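Local coordinates for protein mitochondrial enolase superfamily member 1 (Homo sapiens, PDB 4A35) that catalyses the magnesium-dependent dehydration of L-fuconate to 2-keto-3-deoxy-L-fuconate, a step in the catabolism of L-fucose, at residues Cys68-Leu73 against Thr116-Asn121; Ala122-Trp127 against Leu333-Glu338; Arg233-Ile238 against Leu248-Asn253. All blocks are in the same frame, centred on the assembly; numbering follows the deposited sequence.

Contact 1: residues Cys68-Leu73 against Thr116-Asn121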
loop_
_atom_site.group_PDB
_atom_site.type_symbol
_atom_site.label_atom_id
_atom_site.label_comp_id
_atom_site.label_asym_id
_atom_site.label_seq_id
_atom_site.Cartn_x
_atom_site.Cartn_y
_atom_site.Cartn_z
ATOM N N CYS A 68 -13.479 9.946 -0.392
ATOM C CA CYS A 68 -13.454 10.082 1.066
ATOM C C CYS A 68 -12.071 10.543 1.581
ATOM O O CYS A 68 -11.966 11.429 2.444
ATOM C CB CYS A 68 -13.837 8.752 1.711
ATOM S SG CYS A 68 -14.232 8.903 3.466
ATOM N N ALA A 69 -11.023 9.937 1.030
ATOM C CA ALA A 69 -9.656 10.236 1.460
ATOM C C ALA A 69 -9.233 11.634 0.949
ATOM O O ALA A 69 -8.503 12.331 1.678
ATOM C CB ALA A 69 -8.703 9.153 0.951
ATOM N N VAL A 70 -9.732 12.070 -0.238
ATOM C CA VAL A 70 -9.466 13.441 -0.714
ATOM C C VAL A 70 -10.087 14.423 0.346
ATOM O O VAL A 70 -9.425 15.372 0.780
ATOM C CB VAL A 70 -9.965 13.728 -2.158
ATOM C CG1 VAL A 70 -9.865 15.259 -2.466
ATOM C CG2 VAL A 70 -9.140 12.913 -3.179
ATOM N N ASN A 71 -11.341 14.169 0.776
ATOM C CA ASN A 71 -12.009 14.976 1.816
ATOM C C ASN A 71 -11.197 15.010 3.123
ATOM O O ASN A 71 -11.133 16.077 3.751
ATOM C CB ASN A 71 -13.464 14.490 2.051
ATOM C CG ASN A 71 -14.350 14.891 0.876
ATOM O OD1 ASN A 71 -14.158 15.965 0.283
ATOM N ND2 ASN A 71 -15.354 14.082 0.526
ATOM N N ALA A 72 -10.533 13.880 3.510
ATOM C CA ALA A 72 -9.674 13.827 4.708
ATOM C C ALA A 72 -8.434 14.693 4.541
ATOM O O ALA A 72 -7.927 15.235 5.532
ATOM C CB ALA A 72 -9.281 12.369 5.020
ATOM N N LEU A 73 -7.931 14.828 3.306
ATOM C CA LEU A 73 -6.725 15.630 3.091
ATOM C C LEU A 73 -6.995 17.103 2.863
ATOM O O LEU A 73 -6.071 17.918 2.986
ATOM C CB LEU A 73 -5.972 15.095 1.849
ATOM C CG LEU A 73 -5.271 13.742 2.030
ATOM C CD1 LEU A 73 -4.959 13.103 0.666
ATOM C CD2 LEU A 73 -4.039 13.870 2.924
ATOM N N THR A 116 -3.800 11.633 -2.376
ATOM C CA THR A 116 -2.714 12.613 -2.338
ATOM C C THR A 116 -2.317 13.030 -3.783
ATOM O O THR A 116 -2.151 14.251 -4.068
ATOM C CB THR A 116 -1.466 12.028 -1.605
ATOM O OG1 THR A 116 -1.800 11.739 -0.242
ATOM C CG2 THR A 116 -0.266 12.977 -1.670
ATOM N N ALA A 117 -2.239 12.039 -4.715
ATOM C CA ALA A 117 -1.863 12.343 -6.103
ATOM C C ALA A 117 -2.927 13.250 -6.759
ATOM O O ALA A 117 -2.554 14.225 -7.421
ATOM C CB ALA A 117 -1.685 11.052 -6.944
ATOM N N ALA A 118 -4.207 13.025 -6.454
ATOM C CA ALA A 118 -5.303 13.825 -7.023
ATOM C C ALA A 118 -5.231 15.293 -6.554
ATOM O O ALA A 118 -5.356 16.212 -7.375
ATOM C CB ALA A 118 -6.660 13.204 -6.658
ATOM N N VAL A 119 -4.956 15.500 -5.252
ATOM C CA VAL A 119 -4.840 16.848 -4.657
ATOM C C VAL A 119 -3.605 17.543 -5.238
ATOM O O VAL A 119 -3.696 18.699 -5.714
ATOM C CB VAL A 119 -4.802 16.755 -3.108
ATOM C CG1 VAL A 119 -4.382 18.073 -2.470
ATOM C CG2 VAL A 119 -6.167 16.285 -2.553
ATOM N N LEU A 120 -2.445 16.855 -5.162
ATOM C CA LEU A 120 -1.187 17.438 -5.701
ATOM C C LEU A 120 -1.287 17.740 -7.221
ATOM O O LEU A 120 -0.771 18.795 -7.666
ATOM C CB LEU A 120 -0.011 16.499 -5.399
ATOM C CG LEU A 120 0.508 16.506 -3.949
ATOM C CD1 LEU A 120 1.597 15.419 -3.718
ATOM C CD2 LEU A 120 1.102 17.879 -3.578
ATOM N N ASN A 121 -1.974 16.875 -8.024
ATOM C CA ASN A 121 -2.193 17.125 -9.451
ATOM C C ASN A 121 -2.936 18.440 -9.656
ATOM O O ASN A 121 -2.607 19.160 -10.575
ATOM C CB ASN A 121 -2.951 15.968 -10.164
ATOM C CG ASN A 121 -2.059 14.729 -10.359
ATOM O OD1 ASN A 121 -0.828 14.816 -10.293
ATOM N ND2 ASN A 121 -2.643 13.558 -10.640
#

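Contact 2: residues Ala122-Trp127 against Leu333-Glu338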
loop_
_atom_site.group_PDB
_atom_site.type_symbol
_atom_site.label_atom_id
_atom_site.label_comp_id
_atom_site.label_asym_id
_atom_site.label_seq_id
_atom_site.Cartn_x
_atom_site.Cartn_y
_atom_site.Cartn_z
ATOM N N ALA A 122 -3.983 18.728 -8.812
ATOM C CA ALA A 122 -4.745 19.965 -8.909
ATOM C C ALA A 122 -3.833 21.195 -8.571
ATOM O O ALA A 122 -3.909 22.236 -9.226
ATOM C CB ALA A 122 -5.979 19.889 -7.986
ATOM N N VAL A 123 -2.898 21.041 -7.625
ATOM C CA VAL A 123 -2.004 22.159 -7.278
ATOM C C VAL A 123 -1.009 22.433 -8.438
ATOM O O VAL A 123 -0.795 23.589 -8.797
ATOM C CB VAL A 123 -1.273 21.887 -5.920
ATOM C CG1 VAL A 123 -0.233 22.964 -5.623
ATOM C CG2 VAL A 123 -2.279 21.796 -4.751
ATOM N N TRP A 124 -0.425 21.365 -9.037
ATOM C CA TRP A 124 0.504 21.519 -10.203
ATOM C C TRP A 124 -0.251 22.161 -11.376
ATOM O O TRP A 124 0.278 23.062 -12.023
ATOM C CB TRP A 124 1.093 20.167 -10.603
ATOM C CG TRP A 124 2.244 19.787 -9.716
ATOM C CD1 TRP A 124 2.206 18.985 -8.604
ATOM C CD2 TRP A 124 3.582 20.280 -9.814
ATOM N NE1 TRP A 124 3.435 18.978 -7.986
ATOM C CE2 TRP A 124 4.326 19.682 -8.767
ATOM C CE3 TRP A 124 4.251 21.102 -10.751
ATOM C CZ2 TRP A 124 5.692 19.929 -8.586
ATOM C CZ3 TRP A 124 5.630 21.287 -10.615
ATOM C CH2 TRP A 124 6.333 20.706 -9.543
ATOM N N ASP A 125 -1.518 21.759 -11.598
ATOM C CA ASP A 125 -2.329 22.352 -12.691
ATOM C C ASP A 125 -2.525 23.842 -12.456
ATOM O O ASP A 125 -2.218 24.663 -13.341
ATOM C CB ASP A 125 -3.685 21.638 -12.815
ATOM C CG ASP A 125 -4.545 22.185 -13.962
ATOM O OD1 ASP A 125 -4.053 22.187 -15.142
ATOM O OD2 ASP A 125 -5.714 22.552 -13.698
ATOM N N LEU A 126 -2.906 24.194 -11.226
ATOM C CA LEU A 126 -3.122 25.579 -10.843
ATOM C C LEU A 126 -1.848 26.424 -10.996
ATOM O O LEU A 126 -1.886 27.517 -11.596
ATOM C CB LEU A 126 -3.624 25.607 -9.393
ATOM C CG LEU A 126 -3.861 26.992 -8.771
ATOM C CD1 LEU A 126 -4.850 27.856 -9.619
ATOM C CD2 LEU A 126 -4.362 26.834 -7.318
ATOM N N TRP A 127 -0.735 25.934 -10.468
ATOM C CA TRP A 127 0.547 26.629 -10.525
ATOM C C TRP A 127 0.951 26.866 -11.999
ATOM O O TRP A 127 1.247 28.008 -12.389
ATOM C CB TRP A 127 1.621 25.783 -9.766
ATOM C CG TRP A 127 2.981 26.411 -9.699
ATOM C CD1 TRP A 127 3.298 27.722 -9.929
ATOM C CD2 TRP A 127 4.215 25.753 -9.374
ATOM N NE1 TRP A 127 4.647 27.917 -9.781
ATOM C CE2 TRP A 127 5.224 26.742 -9.370
ATOM C CE3 TRP A 127 4.541 24.455 -8.945
ATOM C CZ2 TRP A 127 6.569 26.441 -9.095
ATOM C CZ3 TRP A 127 5.865 24.170 -8.635
ATOM C CH2 TRP A 127 6.856 25.160 -8.690
ATOM N N LEU A 333 1.794 7.269 -8.131
ATOM C CA LEU A 333 2.813 7.904 -7.270
ATOM C C LEU A 333 2.289 9.253 -6.764
ATOM O O LEU A 333 1.221 9.727 -7.216
ATOM C CB LEU A 333 4.118 8.114 -8.093
ATOM C CG LEU A 333 4.835 6.813 -8.556
ATOM C CD1 LEU A 333 6.083 7.187 -9.382
ATOM C CD2 LEU A 333 5.347 5.946 -7.345
ATOM N N GLY A 334 3.051 9.860 -5.867
ATOM C CA GLY A 334 2.708 11.132 -5.255
ATOM C C GLY A 334 2.851 12.323 -6.211
ATOM O O GLY A 334 3.701 13.187 -6.004
ATOM N N SER A 335 2.037 12.323 -7.312
ATOM C CA SER A 335 1.914 13.387 -8.320
ATOM C C SER A 335 3.293 13.724 -8.985
ATOM O O SER A 335 4.181 12.881 -9.054
ATOM C CB SER A 335 1.244 14.610 -7.680
ATOM O OG SER A 335 0.987 15.698 -8.578
ATOM N N VAL A 336 3.456 14.962 -9.428
ATOM C CA VAL A 336 4.660 15.393 -10.113
ATOM C C VAL A 336 5.877 15.232 -9.162
ATOM O O VAL A 336 6.919 14.703 -9.584
ATOM C CB VAL A 336 4.474 16.849 -10.659
ATOM C CG1 VAL A 336 5.773 17.356 -11.309
ATOM C CG2 VAL A 336 3.319 16.880 -11.673
ATOM N N ASN A 337 5.702 15.580 -7.874
ATOM C CA ASN A 337 6.820 15.569 -6.901
ATOM C C ASN A 337 7.505 14.206 -6.833
ATOM O O ASN A 337 8.696 14.119 -7.042
ATOM C CB ASN A 337 6.356 15.973 -5.513
ATOM C CG ASN A 337 5.448 17.190 -5.518
ATOM O OD1 ASN A 337 4.318 17.130 -5.989
ATOM N ND2 ASN A 337 5.907 18.306 -4.977
ATOM N N GLU A 338 6.739 13.153 -6.584
ATOM C CA GLU A 338 7.320 11.831 -6.465
ATOM C C GLU A 338 7.753 11.285 -7.827
ATOM O O GLU A 338 8.802 10.616 -7.898
ATOM C CB GLU A 338 6.364 10.894 -5.778
ATOM C CG GLU A 338 7.115 9.638 -5.332
ATOM C CD GLU A 338 6.327 8.739 -4.390
ATOM O OE1 GLU A 338 5.104 8.576 -4.590
ATOM O OE2 GLU A 338 6.961 8.151 -3.482
#

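Contact 3: residues Arg233-Ile238 against Leu248-Asn253. With MG (magnesium ion), chain B.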
loop_
_atom_site.group_PDB
_atom_site.type_symbol
_atom_site.label_atom_id
_atom_site.label_comp_id
_atom_site.label_asym_id
_atom_site.label_seq_id
_atom_site.Cartn_x
_atom_site.Cartn_y
_atom_site.Cartn_z
ATOM N N ARG A 233 -2.907 -17.702 -29.564
ATOM C CA ARG A 233 -3.845 -17.324 -30.632
ATOM C C ARG A 233 -3.717 -15.810 -30.974
ATOM O O ARG A 233 -3.558 -15.466 -32.144
ATOM C CB ARG A 233 -5.318 -17.651 -30.234
ATOM C CG ARG A 233 -6.406 -16.957 -31.118
ATOM C CD ARG A 233 -7.822 -17.200 -30.613
ATOM N NE ARG A 233 -8.223 -16.292 -29.530
ATOM C CZ ARG A 233 -8.836 -15.114 -29.690
ATOM N NH1 ARG A 233 -9.108 -14.651 -30.917
ATOM N NH2 ARG A 233 -9.181 -14.386 -28.628
ATOM N N ARG A 234 -3.798 -14.925 -29.958
ATOM C CA ARG A 234 -3.780 -13.484 -30.177
ATOM C C ARG A 234 -2.385 -12.941 -30.549
ATOM O O ARG A 234 -2.302 -12.015 -31.364
ATOM C CB ARG A 234 -4.386 -12.723 -28.981
ATOM C CG ARG A 234 -5.909 -12.978 -28.809
ATOM C CD ARG A 234 -6.485 -12.144 -27.673
ATOM N NE ARG A 234 -5.922 -12.659 -26.442
ATOM C CZ ARG A 234 -5.063 -12.004 -25.672
ATOM N NH1 ARG A 234 -4.764 -10.729 -25.929
ATOM N NH2 ARG A 234 -4.508 -12.608 -24.627
ATOM N N CYS A 235 -1.300 -13.480 -29.947
ATOM C CA CYS A 235 0.059 -13.045 -30.271
ATOM C C CYS A 235 0.381 -13.445 -31.709
ATOM O O CYS A 235 0.966 -12.648 -32.427
ATOM C CB CYS A 235 1.073 -13.621 -29.284
ATOM S SG CYS A 235 1.006 -12.856 -27.653
ATOM N N GLN A 236 -0.069 -14.633 -32.144
ATOM C CA GLN A 236 0.121 -15.098 -33.539
ATOM C C GLN A 236 -0.549 -14.122 -34.532
ATOM O O GLN A 236 0.092 -13.677 -35.491
ATOM C CB GLN A 236 -0.423 -16.518 -33.750
ATOM C CG GLN A 236 -0.014 -17.133 -35.110
ATOM C CD GLN A 236 1.482 -17.309 -35.207
ATOM O OE1 GLN A 236 2.087 -18.042 -34.441
ATOM N NE2 GLN A 236 2.122 -16.581 -36.088
ATOM N N ILE A 237 -1.789 -13.745 -34.261
ATOM C CA ILE A 237 -2.525 -12.806 -35.123
ATOM C C ILE A 237 -1.786 -11.459 -35.189
ATOM O O ILE A 237 -1.574 -10.939 -36.287
ATOM C CB ILE A 237 -4.003 -12.646 -34.672
ATOM C CG1 ILE A 237 -4.812 -13.921 -35.018
ATOM C CG2 ILE A 237 -4.655 -11.374 -35.274
ATOM C CD1 ILE A 237 -6.026 -14.120 -34.216
ATOM N N ILE A 238 -1.383 -10.901 -34.034
ATOM C CA ILE A 238 -0.740 -9.589 -34.050
ATOM C C ILE A 238 0.609 -9.669 -34.784
ATOM O O ILE A 238 0.867 -8.857 -35.666
ATOM C CB ILE A 238 -0.613 -8.994 -32.627
ATOM C CG1 ILE A 238 -2.032 -8.765 -32.018
ATOM C CG2 ILE A 238 0.192 -7.686 -32.659
ATOM C CD1 ILE A 238 -1.961 -8.449 -30.434
ATOM N N LEU A 248 6.625 -5.483 -30.439
ATOM C CA LEU A 248 5.558 -6.132 -29.680
ATOM C C LEU A 248 5.935 -6.185 -28.188
ATOM O O LEU A 248 7.017 -6.665 -27.856
ATOM C CB LEU A 248 5.296 -7.555 -30.223
ATOM C CG LEU A 248 4.196 -8.358 -29.485
ATOM C CD1 LEU A 248 2.803 -7.671 -29.647
ATOM C CD2 LEU A 248 4.183 -9.847 -29.986
ATOM N N MET A 249 5.033 -5.724 -27.292
ATOM C CA MET A 249 5.218 -5.806 -25.845
ATOM C C MET A 249 4.094 -6.650 -25.250
ATOM O O MET A 249 2.957 -6.546 -25.702
ATOM C CB MET A 249 5.241 -4.415 -25.169
ATOM C CG MET A 249 6.276 -3.521 -25.740
ATOM S SD MET A 249 5.519 -2.353 -26.935
ATOM C CE MET A 249 6.442 -0.956 -26.458
ATOM N N MET A 250 4.401 -7.438 -24.242
ATOM C CA MET A 250 3.392 -8.255 -23.527
ATOM C C MET A 250 3.167 -7.716 -22.114
ATOM O O MET A 250 4.119 -7.214 -21.478
ATOM C CB MET A 250 3.809 -9.729 -23.496
ATOM C CG MET A 250 3.828 -10.347 -24.912
ATOM S SD MET A 250 4.591 -11.970 -24.780
ATOM C CE MET A 250 4.620 -12.512 -26.529
ATOM N N ASP A 251 1.949 -7.915 -21.580
ATOM C CA ASP A 251 1.591 -7.385 -20.263
ATOM C C ASP A 251 0.738 -8.422 -19.538
ATOM O O ASP A 251 -0.345 -8.770 -20.013
ATOM C CB ASP A 251 0.834 -6.042 -20.443
ATOM C CG ASP A 251 0.514 -5.336 -19.120
ATOM O OD1 ASP A 251 0.717 -5.950 -18.048
ATOM O OD2 ASP A 251 0.005 -4.189 -19.159
ATOM N N ALA A 252 1.277 -8.999 -18.461
ATOM C CA ALA A 252 0.603 -10.054 -17.695
ATOM C C ALA A 252 -0.215 -9.495 -16.536
ATOM O O ALA A 252 -0.855 -10.308 -15.860
ATOM C CB ALA A 252 1.620 -11.061 -17.166
ATOM N N ASN A 253 -0.160 -8.151 -16.265
ATOM C CA ASN A 253 -0.973 -7.557 -15.155
ATOM C C ASN A 253 -0.920 -8.392 -13.845
ATOM O O ASN A 253 -1.973 -8.642 -13.179
ATOM C CB ASN A 253 -2.457 -7.403 -15.606
ATOM C CG ASN A 253 -2.604 -6.319 -16.646
ATOM O OD1 ASN A 253 -2.600 -6.603 -17.842
ATOM N ND2 ASN A 253 -2.535 -5.059 -16.225
HETATM MG MG MG B . 0.280 -2.593 -17.715
HETATM O O HOH W 1 0.470 -4.007 -16.390
HETATM O O HOH W 2 -2.090 -2.547 -17.261
HETATM O O HOH W 3 -0.535 -1.272 -18.916
#

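Contact 1: residues Cys68-Leu73 against Thr116-Asn121
Segments 68-73 and 116-121 are both helical and cross at -59°, with their axes 9.6 Å apart at closest approach; Val70 and Val119 are the residues whose CA atoms come nearest, at 7.0 Å. These two valines carry the middle of the contact. Their side chains slide past each other in opposite directions, and Val70 CG1 meets Val119 CG2 at 3.8 Å. The methyl of Val70 that does this touching stands anti to its backbone N (chi1 170°), while its other branch, CG2, lies 4.3 Å from Ala118 CB. This is the N-terminal capping domain of the enolase superfamily, in which a three-stranded antiparallel sheet is joined to a set of helices; Leu10 and Val12 of strand 7-16 also pack on Val70. Near the C-terminal end of helix 63-73, Leu73 runs across Thr116 at about a right angle. Its CD1 comes within 3.6 Å of Thr116 OG1 and equally close to Thr116 N. The Thr116 hydroxyl is hydrogen-bonded to Val112 O within its own helix, so the buried polar atom is satisfied while leucine lies against it. Elsewhere on helix 63-73, Cys68 and Ala69 pack on Val65 of the second subunit.

Contact 2: residues Ala122-Trp127 against Leu333-Glu338
The indole of Trp124 takes Val336 on one face and Asn337 at its edge, and both partners come from the first turn of helix 335-348. Val336 CB stands almost on the normal of the five-membered ring, 3.4 Å from its centroid, in a CH-pi contact. With CG1 anti to the backbone N (chi1 176°), the valine spreads its methyls along the indole: Val336 CG1 lies 3.7 Å from Trp124 CZ2 on the benzene side, and Val336 CG2 is 3.7 Å from Trp124 CG. Trp127 CE3 lies over the opposite face, toward the rim of the Trp124 ring. The contact ties helix 110-131 of the capping domain to the C-terminal barrel domain, where an inverse gamma turn centred on Gly334 leads into the helix. In the ring plane, Trp124 NE1 donates to Asn337 OD1 (2.9 Å, 155°). Ring and amide planes are turned 69° apart, and the indole nitrogen sits above the carbonyl plane. Replacing Trp124 with a leucine would probably leave Asn337 OD1 without this donor and Val336 without the flat surface it covers. The amide's other end is held independently, Asn337 ND2 donating to Cys150 O, and Phe89 of helix 89-97 stacks with Trp124.

Contact 3: residues Arg233-Ile238 against Leu248-Asn253
Beside the packing of Cys235 on Met250 and Ile238 on Leu248, two flat groups flank the contact: the guanidinium of Arg233, with Arg234 CG 3.6 Å above one face and offset toward the rim, and the carboxylate of Asp251, gripped at both oxygens. Asp251 OD2 binds magnesium at 2.2 Å. Asp251 OD1 accepts from Asn253 N (3.0 Å) on its anti side, 32° out of the carboxylate plane, closing an Asx turn, and also from a magnesium-bound water. These bonds fix the rotation of the carboxylate. A second metal-bound water accepts from Asn253 ND2 at 2.8 Å. Met250, extended beyond CG (chi2 171°), brings CE to 3.8 Å from Cys235 SG. Ile238 and Leu248 cross at about a right angle, with Ile238 CG2 4.0 Å from Leu248 CD1. Arg233 and Arg234 both form salt bridges with Asp230. The magnesium has six ligands, Asp251, Glu277, Glu306 and three waters, and Lys223, the probable proton donor/acceptor, bonds to Asp251 OD2. Helix and strand are the second and third elements of the beta-alpha-beta unit 219-223, 228-242, 247-251 in the enolase-superfamily barrel: the helix packs outside strand 247-251, whose C-terminal end delivers a metal ligand to the active site.

Contacts 1 and 2 follow one another along helix 110-131, with centres 11 Å apart. They touch directly, Asn121 OD1 lying 2.6 Å from Ser335 OG in a probable hydrogen bond, and Leu120 packs on Ser335 beside it. Contact 1 stays within the capping domain, whereas contact 2 passes from that domain to the barrel. Contact 3 lies wholly in the barrel, on the other side of the chain's centre, its centre 36 Å from that of contact 1 and 34 Å from that of contact 2. It is nested inside the long chain excursion that contact 2 closes, yet their nearest atoms remain about 15 Å apart. Of the three, contact 3 alone holds a ligand of the active-site magnesium, which Asp251 shares with Glu277 and Glu306.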